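Local coordinates for mandelate racemase/muconate lactonizing enzyme-like protein (Roseovarius sp. TM1035, PDB 3RCY), which probably catalyses a magnesium-dependent reaction that starts by proton abstraction beside a carboxylate, as other enolase-superfamily enzymes do, at residues I71-M74 / F75-Y79; D57-R61 / H62-E66. All blocks are in the same frame, centred on the assembly; numbering follows the deposited sequence.

Contact 1. Residues I71-M74 / F75-Y79; sequences IELM and FRRVY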
ATOM      1  N   ILE A  71     -21.146  10.983  31.352  1.00 13.02           N
ATOM      2  CA  ILE A  71     -21.424  10.079  30.232  1.00 12.81           C
ATOM      3  C   ILE A  71     -20.146   9.407  29.702  1.00 12.35           C
ATOM      4  O   ILE A  71     -20.164   8.215  29.359  1.00 12.08           O
ATOM      5  CB  ILE A  71     -22.164  10.848  29.088  1.00 13.26           C
ATOM      6  CG1 ILE A  71     -23.490  11.448  29.592  1.00 17.88           C
ATOM      7  CG2 ILE A  71     -22.386   9.971  27.853  1.00 16.58           C
ATOM      8  CD1 ILE A  71     -24.627  10.461  29.759  1.00 13.75           C
ATOM      9  N   GLU A  72     -19.047  10.163  29.636  1.00 11.87           N
ATOM     10  CA  GLU A  72     -17.760   9.614  29.207  1.00 12.18           C
ATOM     11  C   GLU A  72     -17.321   8.516  30.170  1.00 12.42           C
ATOM     12  O   GLU A  72     -16.906   7.431  29.752  1.00 12.28           O
ATOM     13  CB  GLU A  72     -16.666  10.700  29.161  1.00 12.53           C
ATOM     14  CG  GLU A  72     -16.847  11.778  28.113  1.00 16.52           C
ATOM     15  CD  GLU A  72     -16.163  11.463  26.778  1.00 13.30           C
ATOM     16  OE1 GLU A  72     -15.524  10.392  26.637  1.00 16.44           O
ATOM     17  OE2 GLU A  72     -16.276  12.300  25.864  1.00 16.10           O
ATOM     18  N   LEU A  73     -17.416   8.822  31.462  1.00 13.03           N
ATOM     19  CA  LEU A  73     -16.983   7.917  32.521  1.00 13.05           C
ATOM     20  C   LEU A  73     -17.815   6.637  32.530  1.00 13.05           C
ATOM     21  O   LEU A  73     -17.267   5.537  32.595  1.00 13.20           O
ATOM     22  CB  LEU A  73     -17.047   8.610  33.887  1.00 13.13           C
ATOM     23  CG  LEU A  73     -16.645   7.761  35.111  1.00 15.70           C
ATOM     24  CD1 LEU A  73     -15.226   7.208  34.996  1.00 13.27           C
ATOM     25  CD2 LEU A  73     -16.794   8.564  36.396  1.00 13.62           C
ATOM     26  N   MET A  74     -19.131   6.785  32.462  1.00 12.92           N
ATOM     27  CA  MET A  74     -20.013   5.620  32.504  1.00 12.91           C
ATOM     28  C   MET A  74     -19.798   4.717  31.292  1.00 12.03           C
ATOM     29  O   MET A  74     -19.785   3.494  31.435  1.00 11.83           O
ATOM     30  CB  MET A  74     -21.481   6.023  32.670  1.00 13.45           C
ATOM     31  CG  MET A  74     -21.752   6.611  34.058  1.00 11.98           C
ATOM     32  SD  MET A  74     -23.496   6.824  34.416  1.00 14.80           S
ATOM     33  CE  MET A  74     -23.819   8.337  33.513  1.00 11.41           C
ATOM     34  N   PHE A  75     -19.584   5.313  30.117  1.00 11.55           N
ATOM     35  CA  PHE A  75     -19.206   4.514  28.957  1.00 11.31           C
ATOM     36  C   PHE A  75     -17.918   3.717  29.214  1.00 10.87           C
ATOM     37  O   PHE A  75     -17.896   2.499  29.003  1.00 10.94           O
ATOM     38  CB  PHE A  75     -19.090   5.337  27.665  1.00 11.48           C
ATOM     39  CG  PHE A  75     -18.640   4.513  26.479  1.00 14.96           C
ATOM     40  CD1 PHE A  75     -19.565   3.796  25.722  1.00 11.43           C
ATOM     41  CD2 PHE A  75     -17.284   4.421  26.152  1.00 11.49           C
ATOM     42  CE1 PHE A  75     -19.144   3.005  24.642  1.00 14.76           C
ATOM     43  CE2 PHE A  75     -16.857   3.645  25.085  1.00 14.44           C
ATOM     44  CZ  PHE A  75     -17.786   2.937  24.325  1.00 11.59           C
ATOM     45  N   ARG A  76     -16.869   4.385  29.689  1.00 10.49           N
ATOM     46  CA  ARG A  76     -15.598   3.704  29.967  1.00 11.22           C
ATOM     47  C   ARG A  76     -15.752   2.541  30.948  1.00 11.68           C
ATOM     48  O   ARG A  76     -15.130   1.497  30.770  1.00 11.76           O
ATOM     49  CB  ARG A  76     -14.522   4.665  30.492  1.00 11.22           C
ATOM     50  CG  ARG A  76     -14.024   5.753  29.504  1.00 11.35           C
ATOM     51  CD  ARG A  76     -13.647   5.207  28.119  1.00 10.84           C
ATOM     52  NE  ARG A  76     -12.668   4.118  28.177  1.00 10.56           N
ATOM     53  CZ  ARG A  76     -12.098   3.560  27.112  1.00 10.78           C
ATOM     54  NH1 ARG A  76     -12.402   3.992  25.883  1.00 10.20           N
ATOM     55  NH2 ARG A  76     -11.225   2.562  27.276  1.00 10.06           N
ATOM     56  N   ARG A  77     -16.549   2.742  31.995  1.00 11.67           N
ATOM     57  CA  ARG A  77     -16.798   1.702  32.988  1.00 11.83           C
ATOM     58  C   ARG A  77     -17.411   0.456  32.358  1.00 11.32           C
ATOM     59  O   ARG A  77     -16.930  -0.645  32.585  1.00 11.25           O
ATOM     60  CB  ARG A  77     -17.733   2.213  34.082  1.00 12.18           C
ATOM     61  CG  ARG A  77     -17.104   3.138  35.087  1.00 13.97           C
ATOM     62  CD  ARG A  77     -18.176   3.617  36.051  1.00 14.10           C
ATOM     63  NE  ARG A  77     -17.650   4.494  37.087  1.00 14.53           N
ATOM     64  CZ  ARG A  77     -18.390   5.347  37.797  1.00 16.01           C
ATOM     65  NH1 ARG A  77     -19.698   5.459  37.573  1.00 14.28           N
ATOM     66  NH2 ARG A  77     -17.815   6.108  38.720  1.00 15.40           N
ATOM     67  N   VAL A  78     -18.477   0.635  31.578  1.00 10.99           N
ATOM     68  CA  VAL A  78     -19.176  -0.504  30.975  1.00 11.76           C
ATOM     69  C   VAL A  78     -18.315  -1.143  29.879  1.00 11.45           C
ATOM     70  O   VAL A  78     -18.193  -2.363  29.810  1.00 11.52           O
ATOM     71  CB  VAL A  78     -20.574  -0.113  30.408  1.00 12.16           C
ATOM     72  CG1 VAL A  78     -21.283  -1.332  29.842  1.00 15.49           C
ATOM     73  CG2 VAL A  78     -21.423   0.526  31.500  1.00 16.03           C
ATOM     74  N   TYR A  79     -17.703  -0.301  29.051  1.00 11.02           N
ATOM     75  CA  TYR A  79     -16.815  -0.749  27.978  1.00 10.99           C
ATOM     76  C   TYR A  79     -15.656  -1.599  28.494  1.00 11.38           C
ATOM     77  O   TYR A  79     -15.239  -2.555  27.826  1.00 11.28           O
ATOM     78  CB  TYR A  79     -16.270   0.466  27.225  1.00 10.49           C
ATOM     79  CG  TYR A  79     -15.481   0.160  25.974  1.00 10.63           C
ATOM     80  CD1 TYR A  79     -16.112  -0.324  24.830  1.00 10.67           C
ATOM     81  CD2 TYR A  79     -14.110   0.407  25.918  1.00 10.68           C
ATOM     82  CE1 TYR A  79     -15.397  -0.590  23.667  1.00 10.05           C
ATOM     83  CE2 TYR A  79     -13.382   0.153  24.752  1.00 10.35           C
ATOM     84  CZ  TYR A  79     -14.043  -0.342  23.634  1.00 10.74           C
ATOM     85  OH  TYR A  79     -13.347  -0.585  22.477  1.00 10.05           O
TER
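Leu73 and Arg77, one helical turn apart, cross at a slant, with Leu73 CD2 over a face of the guanidinium, near its rim, and 3.5 Å from Arg77 NH2. The arginine chain is extended from CG to NE, with CG anti to its carbonyl carbon (chi1 -76°), which carries the head back along the helix to this methyl. Backbone bonds set the spacing: Arg77 N donates to Leu73 O at 2.9 Å and Val78 N to Met74 O at 3.1 Å.

The tight side is apolar. Ile71, Met74 and Val78 press on helix 89-110, and Met74 and Val78 also meet helix 48-63; branched and flexible side chains suit such close fitting. Arg77, only partly exposed, lies on the looser side, its charge answered by Glu66 and by Glu391 of the third subunit. With an alanine here, both carboxylates would probably lose this arginine as partner and Leu73 CD2 its cover. Glu72 and Arg76, though buried, are matched: Glu72 by Lys296 and by Lys295 of the second subunit, Arg76 by the carbonyl of Leu175 of the third. The chemistry thus implies a helix apolar toward helices 48-63 and 89-110, its charges paired within the chain and across subunit boundaries.

Contact 2. Residues D57-R61 / H62-E66; sequences DVFAR and HMEGE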
ATOM      1  N   ASP A  57     -27.573  -5.574  35.825  1.00 13.49           N
ATOM      2  CA  ASP A  57     -26.160  -5.668  36.205  1.00 13.68           C
ATOM      3  C   ASP A  57     -25.390  -4.405  35.815  1.00 13.26           C
ATOM      4  O   ASP A  57     -24.758  -3.772  36.662  1.00 13.18           O
ATOM      5  CB  ASP A  57     -25.505  -6.898  35.568  1.00 14.28           C
ATOM      6  CG  ASP A  57     -24.075  -7.110  36.037  1.00 12.54           C
ATOM      7  OD1 ASP A  57     -23.200  -6.286  35.700  1.00 15.00           O
ATOM      8  OD2 ASP A  57     -23.817  -8.111  36.737  1.00 15.11           O
ATOM      9  N   VAL A  58     -25.445  -4.058  34.530  1.00 12.63           N
ATOM     10  CA  VAL A  58     -24.772  -2.867  34.004  1.00 12.64           C
ATOM     11  C   VAL A  58     -25.141  -1.609  34.804  1.00 12.89           C
ATOM     12  O   VAL A  58     -24.264  -0.839  35.225  1.00 12.77           O
ATOM     13  CB  VAL A  58     -25.103  -2.669  32.494  1.00 12.64           C
ATOM     14  CG1 VAL A  58     -24.623  -1.297  32.001  1.00  9.31           C
ATOM     15  CG2 VAL A  58     -24.461  -3.801  31.657  1.00  9.35           C
ATOM     16  N   PHE A  59     -26.443  -1.394  34.998  1.00 12.48           N
ATOM     17  CA  PHE A  59     -26.897  -0.245  35.769  1.00 13.32           C
ATOM     18  C   PHE A  59     -26.382  -0.262  37.210  1.00 13.32           C
ATOM     19  O   PHE A  59     -25.807   0.722  37.665  1.00 13.07           O
ATOM     20  CB  PHE A  59     -28.423  -0.110  35.755  1.00 14.01           C
ATOM     21  CG  PHE A  59     -28.929   1.029  36.602  1.00 15.17           C
ATOM     22  CD1 PHE A  59     -28.797   2.347  36.170  1.00 14.97           C
ATOM     23  CD2 PHE A  59     -29.522   0.785  37.843  1.00 15.48           C
ATOM     24  CE1 PHE A  59     -29.257   3.412  36.952  1.00 15.54           C
ATOM     25  CE2 PHE A  59     -29.986   1.845  38.635  1.00 15.81           C
ATOM     26  CZ  PHE A  59     -29.850   3.163  38.177  1.00 15.96           C
ATOM     27  N   ALA A  60     -26.575  -1.375  37.918  1.00 13.72           N
ATOM     28  CA  ALA A  60     -26.198  -1.436  39.337  1.00 13.98           C
ATOM     29  C   ALA A  60     -24.689  -1.285  39.517  1.00 14.09           C
ATOM     30  O   ALA A  60     -24.233  -0.622  40.442  1.00 13.62           O
ATOM     31  CB  ALA A  60     -26.699  -2.736  39.999  1.00 14.64           C
ATOM     32  N   ARG A  61     -23.926  -1.893  38.610  1.00 14.36           N
ATOM     33  CA  ARG A  61     -22.471  -1.958  38.728  1.00 14.33           C
ATOM     34  C   ARG A  61     -21.782  -0.643  38.340  1.00 13.96           C
ATOM     35  O   ARG A  61     -20.818  -0.225  38.992  1.00 13.74           O
ATOM     36  CB  ARG A  61     -21.929  -3.121  37.880  1.00 14.28           C
ATOM     37  CG  ARG A  61     -20.498  -3.550  38.216  1.00 14.23           C
ATOM     38  CD  ARG A  61     -20.083  -4.808  37.440  1.00 15.04           C
ATOM     39  NE  ARG A  61     -20.979  -5.944  37.689  1.00 13.58           N
ATOM     40  CZ  ARG A  61     -20.928  -6.740  38.756  1.00 15.63           C
ATOM     41  NH1 ARG A  61     -20.019  -6.553  39.708  1.00 13.24           N
ATOM     42  NH2 ARG A  61     -21.799  -7.734  38.869  1.00 13.96           N
ATOM     43  N   HIS A  62     -22.275   0.010  37.289  1.00 13.59           N
ATOM     44  CA  HIS A  62     -21.531   1.127  36.679  1.00 13.64           C
ATOM     45  C   HIS A  62     -22.235   2.475  36.706  1.00 13.85           C
ATOM     46  O   HIS A  62     -21.602   3.498  36.469  1.00 14.08           O
ATOM     47  CB  HIS A  62     -21.140   0.788  35.230  1.00 12.97           C
ATOM     48  CG  HIS A  62     -20.367  -0.489  35.100  1.00 13.65           C
ATOM     49  ND1 HIS A  62     -19.149  -0.685  35.710  1.00 13.10           N
ATOM     50  CD2 HIS A  62     -20.647  -1.639  34.441  1.00 13.12           C
ATOM     51  CE1 HIS A  62     -18.708  -1.899  35.433  1.00 13.37           C
ATOM     52  NE2 HIS A  62     -19.600  -2.500  34.665  1.00 13.16           N
ATOM     53  N   MET A  63     -23.536   2.487  36.975  1.00 14.49           N
ATOM     54  CA  MET A  63     -24.309   3.726  36.801  1.00 14.85           C
ATOM     55  C   MET A  63     -25.075   4.203  38.037  1.00 15.40           C
ATOM     56  O   MET A  63     -25.183   5.409  38.271  1.00 15.29           O
ATOM     57  CB  MET A  63     -25.250   3.605  35.596  1.00 14.72           C
ATOM     58  CG  MET A  63     -24.527   3.212  34.304  1.00 14.56           C
ATOM     59  SD  MET A  63     -25.630   2.966  32.910  1.00 14.42           S
ATOM     60  CE  MET A  63     -26.061   4.667  32.523  1.00 14.89           C
ATOM     61  N   GLU A  64     -25.614   3.266  38.812  1.00 15.99           N
ATOM     62  CA  GLU A  64     -26.381   3.615  40.007  1.00 16.38           C
ATOM     63  C   GLU A  64     -25.524   4.447  40.960  1.00 15.56           C
ATOM     64  O   GLU A  64     -24.385   4.080  41.267  1.00 15.01           O
ATOM     65  CB  GLU A  64     -26.908   2.356  40.706  1.00 17.59           C
ATOM     66  CG  GLU A  64     -27.917   2.625  41.825  1.00 27.66           C
ATOM     67  CD  GLU A  64     -28.368   1.349  42.534  1.00 19.93           C
ATOM     68  OE1 GLU A  64     -28.062   0.231  42.044  1.00 28.47           O
ATOM     69  OE2 GLU A  64     -29.030   1.462  43.589  1.00 28.86           O
ATOM     70  N   GLY A  65     -26.072   5.578  41.396  1.00 15.50           N
ATOM     71  CA  GLY A  65     -25.364   6.492  42.296  1.00 15.96           C
ATOM     72  C   GLY A  65     -24.479   7.508  41.580  1.00 16.32           C
ATOM     73  O   GLY A  65     -23.886   8.375  42.228  1.00 16.65           O
ATOM     74  N   GLU A  66     -24.381   7.406  40.250  1.00 15.72           N
ATOM     75  CA  GLU A  66     -23.553   8.333  39.458  1.00 15.19           C
ATOM     76  C   GLU A  66     -24.334   9.560  39.004  1.00 14.72           C
ATOM     77  O   GLU A  66     -25.535   9.482  38.753  1.00 14.11           O
ATOM     78  CB  GLU A  66     -22.970   7.624  38.221  1.00 15.42           C
ATOM     79  CG  GLU A  66     -21.850   8.376  37.498  1.00 19.00           C
ATOM     80  CD  GLU A  66     -20.648   8.646  38.398  1.00 16.31           C
ATOM     81  OE1 GLU A  66     -20.117   7.689  38.994  1.00 19.59           O
ATOM     82  OE2 GLU A  66     -20.245   9.821  38.522  1.00 19.80           O
TER
HETATM   83  O   HOH W   1     -21.560  -4.829  33.988  1.00 10.05           O
HETATM   84  O   HOH W   2     -22.969   1.753  40.624  1.00 14.93           O
HETATM   85  O   HOH W   3     -25.537  -0.623  42.881  1.00 22.31           O
HETATM   86  O   HOH W   4     -17.721   0.369  37.744  1.00 14.99           O
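Glu64 lays its CB over one face of the Phe59 ring, a CH-pi contact with CB 4.2 Å from the ring centroid. The two side chains cross at about a right angle, yet the carboxylate lies almost parallel to the ring, the planes 7° apart. With CG anti to the backbone N (chi1 -170°) and the chain stretched beyond it, Glu64 brings OE1 back beside Ala60, where a water gives one hydrogen to OE1 and another to Ala60 O. Alanine leaves room for that carboxylate, and Phe59 offers a flat, greasy seat; its CD1 also meets Met63 CB at 3.8 Å, while the ring packs against Leu4 and Leu7 of strand 4-12.

The backbone here belongs to the N-terminal alpha+beta domain that caps the barrel in this family. Near the end of helix 48-63 it widens to a pi-type turn: Phe59 O accepts from Glu64 N at 2.8 Å and from Met63 N at 3.0 Å, the two donors coming from opposite faces of the carbonyl plane. It then runs into a type II turn from Met63 to Glu66; at the backbone angles of Gly65 a CB would jam against the carbonyl O of Glu64, so glycine suits the place.

Arg61 lies alongside His62, its CG over the imidazole face, 3.9 Å from the centroid. Bent at chi3 (-58°), the arginine turns its head to Asp57 and grips it side-on, NE to OD1 and NH2 to OD2, each 3.0 Å and nearly straight. Its NH1 goes instead to Thr383 O of the third subunit, and His62 NE2 bonds Ser81 OG.

Contact 1 is almost wholly buried, whereas contact 2 has Ala60 and Glu64 on an exposed side. They sit on successive helices of the N-terminal domain, 71-80 and 48-63, with centres about 10 Å apart. Val78 CG2 joins them by packing at 3.7 Å from both Val58 CG1 and His62 CD2. At the polar seam Arg77 NH1 lies 2.7 Å from Glu66 OE1 and probably donates to His62 O as well, tying helix 71-80 to the end of helix 48-63 and the turn there. Contact 1 is a regular helical run whose charges look elsewhere; contact 2, at a helix end, pairs a charge within itself and recruits waters. Both also reach the third subunit.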